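Diol-dehydratase (Roseburia inulinivorans, PDB 5I2A) is a glycyl radical enzyme that dehydrates 1,2-propanediol without vitamin B12, probably acting as a lyase. Local coordinates at residues 218-221 with 222-225; 245-248 with 249-253; 272-275 with 276-280. All coordinates share one frame; numbering follows the deposited sequence. Where two conformers were deposited one is given.

The three contacts lie on successive helices of the pyruvate formate lyase-like part of the chain: contact 1 on helix 200-233, contact 2 on helix 238-253 and contact 3 on helix 262-279. Contacts 1 and 2 have centres about 9 Å apart and touch mainly round Ala225, with Ala225 CB 3.8 Å from Cys251 CB. Contacts 1 and 3, centres about 14 Å apart, meet through Tyr220, whose OH lies 3.1 Å from Gln274 NE2 in a weak hydrogen bond. Contacts 2 and 3 do not touch; their nearest atoms are about 9 Å apart. Contact 3 lies deepest, its centre about 17 Å from the centre of the chain, against about 34 Å for that of contact 2.

Contact 1 (218-221 with 222-225); sequences ITYA and NRYA
Tyr220 and Tyr224 lie side by side and point the same way, yet their rings are turned steeply against each other. The planes stand at 75°, and the edge of Tyr224 meets the face of Tyr220 in a T-shaped stack. Tyr224 CE2 does the touching, 3.4 Å from Tyr220 CZ and off toward the rim. Tyr220 CG is anti to its backbone N (chi1 -170°), which turns the ring along the helix toward Tyr224. Beyond the stack, Tyr224 OH donates to Tyr220 OH at 3.0 Å. Tyr224 OH also pairs with the backbone N of Ser77. This is an i to i+4 aromatic pair on one face of helix 200-233, packed against Ile66. An alanine in place of Tyr220 removes the ring face and the acceptor hydroxyl, and the Tyr224 ring, still tied to Ser77, would probably be freer to turn beside the gap. Arg223 NH1 comes to the edge of the Tyr220 ring, 4.2 Å from CE1, and is held by the carbonyls of Leu61 and Leu64. Ile218 O takes two bonds from Asn222. Asn222 ND2 donates to Ile218 O at 3.0 Å, almost straight (174°), from above the carbonyl plane, while the backbone N supplies the usual helical bond.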
# COMPACT_ATOMS: atom_id res chain seq x y z
N ILE A 218 -26.03 1.74 11.44
CA ILE A 218 -27.48 1.81 11.41
C ILE A 218 -28.04 0.51 11.94
O ILE A 218 -28.93 0.50 12.80
CB ILE A 218 -28.00 2.08 10.00
CG1 ILE A 218 -27.59 3.49 9.57
CG2 ILE A 218 -29.53 1.89 9.96
CD1 ILE A 218 -27.83 3.80 8.10
N THR A 219 -27.49 -0.59 11.44
CA THR A 219 -27.82 -1.92 11.93
C THR A 219 -27.65 -2.00 13.44
O THR A 219 -28.49 -2.57 14.14
CB THR A 219 -26.94 -2.98 11.27
OG1 THR A 219 -27.27 -3.08 9.88
CG2 THR A 219 -27.15 -4.34 11.94
N TYR A 220 -26.54 -1.45 13.93
CA TYR A 220 -26.23 -1.53 15.35
C TYR A 220 -27.32 -0.85 16.18
O TYR A 220 -27.82 -1.42 17.14
CB TYR A 220 -24.86 -0.88 15.64
CG TYR A 220 -24.35 -1.13 17.04
CD1 TYR A 220 -24.06 -2.41 17.47
CD2 TYR A 220 -24.15 -0.07 17.92
CE1 TYR A 220 -23.58 -2.64 18.74
CE2 TYR A 220 -23.67 -0.29 19.19
CZ TYR A 220 -23.39 -1.58 19.60
OH TYR A 220 -22.93 -1.80 20.87
N ALA A 221 -27.70 0.35 15.78
CA ALA A 221 -28.73 1.11 16.47
C ALA A 221 -30.06 0.35 16.51
O ALA A 221 -30.75 0.32 17.52
CB ALA A 221 -28.92 2.45 15.79
N ASN A 222 -30.39 -0.29 15.39
CA ASN A 222 -31.63 -1.02 15.28
C ASN A 222 -31.62 -2.29 16.13
O ASN A 222 -32.68 -2.75 16.55
CB ASN A 222 -31.92 -1.34 13.82
CG ASN A 222 -32.64 -0.20 13.13
OD1 ASN A 222 -33.86 -0.14 13.14
ND2 ASN A 222 -31.88 0.73 12.56
N ARG A 223 -30.44 -2.83 16.41
CA ARG A 223 -30.35 -3.92 17.37
C ARG A 223 -30.81 -3.45 18.76
O ARG A 223 -31.45 -4.21 19.50
CB ARG A 223 -28.94 -4.50 17.43
CG ARG A 223 -28.50 -5.19 16.14
CD ARG A 223 -27.11 -5.78 16.29
NE ARG A 223 -27.07 -6.82 17.31
CZ ARG A 223 -25.99 -7.14 18.01
NH1 ARG A 223 -24.85 -6.49 17.82
NH2 ARG A 223 -26.06 -8.10 18.92
N TYR A 224 -30.50 -2.21 19.12
CA TYR A 224 -30.92 -1.66 20.40
C TYR A 224 -32.42 -1.40 20.43
O TYR A 224 -33.07 -1.62 21.45
CB TYR A 224 -30.13 -0.38 20.74
CG TYR A 224 -28.79 -0.72 21.34
CD1 TYR A 224 -28.64 -0.94 22.70
CD2 TYR A 224 -27.67 -0.88 20.53
CE1 TYR A 224 -27.42 -1.28 23.25
CE2 TYR A 224 -26.44 -1.22 21.06
CZ TYR A 224 -26.31 -1.42 22.41
OH TYR A 224 -25.09 -1.77 22.93
N ALA A 225 -32.97 -0.92 19.32
CA ALA A 225 -34.41 -0.71 19.21
C ALA A 225 -35.15 -2.03 19.45
O ALA A 225 -36.13 -2.08 20.19
CB ALA A 225 -34.76 -0.12 17.87

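Contact 2 (245-248 with 249-253); sequences LTIA and RVCKN
Thr246 and Arg249 meet on the outer side of helix 238-253, where the arginine folds back over the preceding turn. Its chain bends at chi3 (-55°), which lays one face of the guanidinium over Leu245 O and Thr246 CA. Thr246 CA is 3.8 Å from Arg249 CZ. Arg249 NH2 comes to 2.9 Å from Thr246 OG1. That hydroxyl is hydrogen-bonded to Gln242 O, one turn back in the same helix. Thr246 OG1 lies anti to the carbonyl carbon (chi1 -66°), beside the backbone N, which turns the hydroxyl back toward that carbonyl of the preceding turn. A water lies 3.2 Å from Thr246 OG1. The same water accepts weakly from Arg249 NH1 and lies in the plane of the guanidinium, at its edge.

The backbone carbonyls are taken up by regular i to i+4 helical bonds. Leu245 O receives Arg249 N, and Thr246 O receives Val250 N at 2.9 Å. Ile247 O accepts from Cys251 N, also at 2.9 Å, and Ala248 O from Lys252 N at 3.2 Å. Lys252 runs its aliphatic chain past Ala248 O, with CG 3.3 Å from that oxygen. Its ammonium group then forms a salt bridge with Glu229.

On the buried side, Ile247 CG2 packs 4.1 Å from Cys251 SG. Ile247, Ala248, Cys251 and Lys252 lie against helix 200-233, at Ala225, Ala228 and Glu229. Thr246, Val250 and Cys251 touch helix 262-279, so this helix packs against both of its neighbours in the chain.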
# COMPACT_ATOMS: atom_id res chain seq x y z
N LEU A 245 -39.89 2.01 25.52
CA LEU A 245 -40.58 2.21 24.25
C LEU A 245 -40.08 3.47 23.54
O LEU A 245 -40.01 3.51 22.32
CB LEU A 245 -42.10 2.29 24.43
CG LEU A 245 -42.82 0.97 24.73
CD1 LEU A 245 -44.27 1.25 25.09
CD2 LEU A 245 -42.73 0.01 23.53
N THR A 246 -39.73 4.49 24.31
CA THR A 246 -39.15 5.70 23.73
C THR A 246 -37.77 5.38 23.13
O THR A 246 -37.46 5.80 22.02
CB THR A 246 -39.03 6.84 24.75
OG1 THR A 246 -40.33 7.26 25.16
CG2 THR A 246 -38.30 8.04 24.12
N ILE A 247 -36.97 4.61 23.87
CA ILE A 247 -35.65 4.19 23.40
C ILE A 247 -35.78 3.48 22.04
O ILE A 247 -35.02 3.77 21.11
CB ILE A 247 -34.95 3.26 24.43
CG1 ILE A 247 -34.50 4.07 25.64
CG2 ILE A 247 -33.73 2.59 23.83
CD1 ILE A 247 -34.03 3.21 26.80
N ALA A 248 -36.76 2.59 21.92
CA ALA A 248 -36.97 1.87 20.67
C ALA A 248 -37.31 2.81 19.52
O ALA A 248 -36.79 2.65 18.42
CB ALA A 248 -38.08 0.83 20.83
N ARG A 249 -38.16 3.80 19.77
CA ARG A 249 -38.50 4.78 18.73
C ARG A 249 -37.28 5.60 18.33
O ARG A 249 -37.05 5.87 17.15
CB ARG A 249 -39.64 5.71 19.18
CG ARG A 249 -41.01 5.03 19.30
CD ARG A 249 -42.16 6.03 19.50
NE ARG A 249 -41.94 6.91 20.64
CZ ARG A 249 -42.30 6.64 21.89
NH1 ARG A 249 -42.92 5.50 22.18
NH2 ARG A 249 -42.03 7.50 22.86
N VAL A 250 -36.49 6.01 19.32
CA VAL A 250 -35.32 6.84 19.07
C VAL A 250 -34.28 6.07 18.22
O VAL A 250 -33.79 6.58 17.22
CB VAL A 250 -34.68 7.32 20.39
CG1 VAL A 250 -33.27 7.84 20.14
CG2 VAL A 250 -35.56 8.39 21.04
N CYS A 251 -33.99 4.84 18.62
CA CYS A 251 -32.94 4.07 17.95
C CYS A 251 -33.32 3.61 16.54
O CYS A 251 -32.45 3.24 15.76
CB CYS A 251 -32.55 2.86 18.79
SG CYS A 251 -31.72 3.31 20.35
N LYS A 252 -34.62 3.62 16.23
CA LYS A 252 -35.05 3.37 14.86
C LYS A 252 -34.84 4.57 13.96
O LYS A 252 -34.84 4.44 12.75
CB LYS A 252 -36.53 2.98 14.80
CG LYS A 252 -36.86 1.57 15.25
CD LYS A 252 -38.37 1.36 15.13
CE LYS A 252 -38.86 0.20 15.96
NZ LYS A 252 -38.50 -1.12 15.37
N ASN A 253 -34.69 5.76 14.55
CA ASN A 253 -34.50 6.97 13.75
C ASN A 253 -33.04 7.42 13.66
O ASN A 253 -32.61 7.88 12.60
CB ASN A 253 -35.35 8.12 14.29
CG ASN A 253 -35.65 9.18 13.23
OD1 ASN A 253 -36.26 8.87 12.20
ND2 ASN A 253 -35.25 10.43 13.48
O HOH W 1 -43.17 5.92 25.60

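Contact 3 (272-275 with 276-280); sequences IQQV and LQIES
Leu276 N bonds to Ile272 O in the regular i to i+4 manner, but the next turn tightens: Gln277 N reaches Gln274 O at 2.9 Å, and Val275 O accepts from both Ile278 N and Glu279 N. Val275 O takes Glu279 N almost straight (165°) at 2.8 Å, whereas Ile278 N comes from above the carbonyl plane. The Gln277 side chain, extended beyond CG, turns back to Gln273. Its NE2 lies 3.0 Å from Gln273 O and gives a nearly linear bond (174°), with the oxygen in the Gln277 amide plane. The two glutamine amides are turned 83° against each other. Gln345 OE1 accepts from both NE2 atoms, while Tyr171 holds Gln273 OE1, so both NE2 atoms and Gln273 OE1 have polar partners. Ile272 CG2 packs 3.9 Å from Leu276 CD1. On another side, Gln274 and Ile278 run alongside each other, and Gln274 NE2 bonds to Thr78. Glu279 receives the backbone N-H groups of Phe526 and Glu527 at its carboxylate. The end of helix 262-279 is thus enclosed by helix 49-63 at Val275 and Ile278, helix 525-529 at Ile272 and Glu279, and strand 283-285 at Leu276 and Gln277.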
# COMPACT_ATOMS: atom_id res chain seq x y z
N ILE A 272 -22.33 7.51 17.83
CA ILE A 272 -21.13 7.87 17.09
C ILE A 272 -19.91 7.80 18.03
O ILE A 272 -18.91 7.18 17.68
CB ILE A 272 -21.23 9.26 16.45
CG1 ILE A 272 -22.37 9.29 15.43
CG2 ILE A 272 -19.92 9.62 15.78
CD1 ILE A 272 -22.28 8.19 14.35
N GLN A 273 -20.03 8.39 19.21
CA GLN A 273 -18.97 8.35 20.22
C GLN A 273 -18.55 6.92 20.53
O GLN A 273 -17.36 6.63 20.68
CB GLN A 273 -19.41 9.04 21.52
CG GLN A 273 -18.31 9.16 22.58
CD GLN A 273 -17.24 10.19 22.20
OE1 GLN A 273 -17.41 10.99 21.28
NE2 GLN A 273 -16.12 10.16 22.93
N GLN A 274 -19.53 6.04 20.64
CA GLN A 274 -19.27 4.66 20.99
C GLN A 274 -18.64 3.86 19.85
O GLN A 274 -17.61 3.22 20.03
CB GLN A 274 -20.56 3.97 21.45
CG GLN A 274 -20.32 2.54 21.94
CD GLN A 274 -21.60 1.70 21.95
OE1 GLN A 274 -22.67 2.16 21.56
NE2 GLN A 274 -21.48 0.46 22.41
N VAL A 275 -19.26 3.88 18.66
CA VAL A 275 -18.81 2.96 17.62
C VAL A 275 -17.44 3.34 17.06
O VAL A 275 -16.71 2.47 16.60
CB VAL A 275 -19.82 2.84 16.45
CG1 VAL A 275 -21.15 2.29 16.94
CG2 VAL A 275 -19.97 4.17 15.70
N LEU A 276 -17.08 4.62 17.12
CA LEU A 276 -15.74 5.05 16.73
C LEU A 276 -14.71 4.27 17.53
O LEU A 276 -13.65 3.94 17.02
CB LEU A 276 -15.55 6.56 16.95
CG LEU A 276 -16.21 7.47 15.91
CD1 LEU A 276 -16.15 8.91 16.37
CD2 LEU A 276 -15.56 7.32 14.53
N GLN A 277 -15.04 3.95 18.78
CA GLN A 277 -14.10 3.28 19.69
C GLN A 277 -14.26 1.76 19.68
O GLN A 277 -13.52 1.04 20.35
CB GLN A 277 -14.25 3.87 21.10
CG GLN A 277 -13.87 5.36 21.07
CD GLN A 277 -13.98 6.04 22.40
OE1 GLN A 277 -13.06 5.99 23.20
NE2 GLN A 277 -15.09 6.73 22.62
N ILE A 278 -15.22 1.29 18.90
CA ILE A 278 -15.29 -0.11 18.50
C ILE A 278 -14.47 -0.30 17.21
O ILE A 278 -13.72 -1.25 17.09
CB ILE A 278 -16.75 -0.56 18.29
CG1 ILE A 278 -17.50 -0.60 19.62
CG2 ILE A 278 -16.82 -1.92 17.60
CD1 ILE A 278 -18.99 -0.93 19.46
N GLU A 279 -14.61 0.63 16.27
CA GLU A 279 -13.88 0.56 15.00
C GLU A 279 -12.38 0.54 15.25
O GLU A 279 -11.66 -0.22 14.63
CB GLU A 279 -14.23 1.74 14.08
CG GLU A 279 -13.58 1.57 12.69
CD GLU A 279 -13.78 2.76 11.75
OE1 GLU A 279 -13.86 3.91 12.22
OE2 GLU A 279 -13.88 2.50 10.52
N SER A 280 -11.93 1.38 16.18
CA SER A 280 -10.52 1.45 16.56
C SER A 280 -10.37 1.72 18.05
O SER A 280 -11.23 2.35 18.65
CB SER A 280 -9.80 2.54 15.75
OG SER A 280 -8.50 2.73 16.25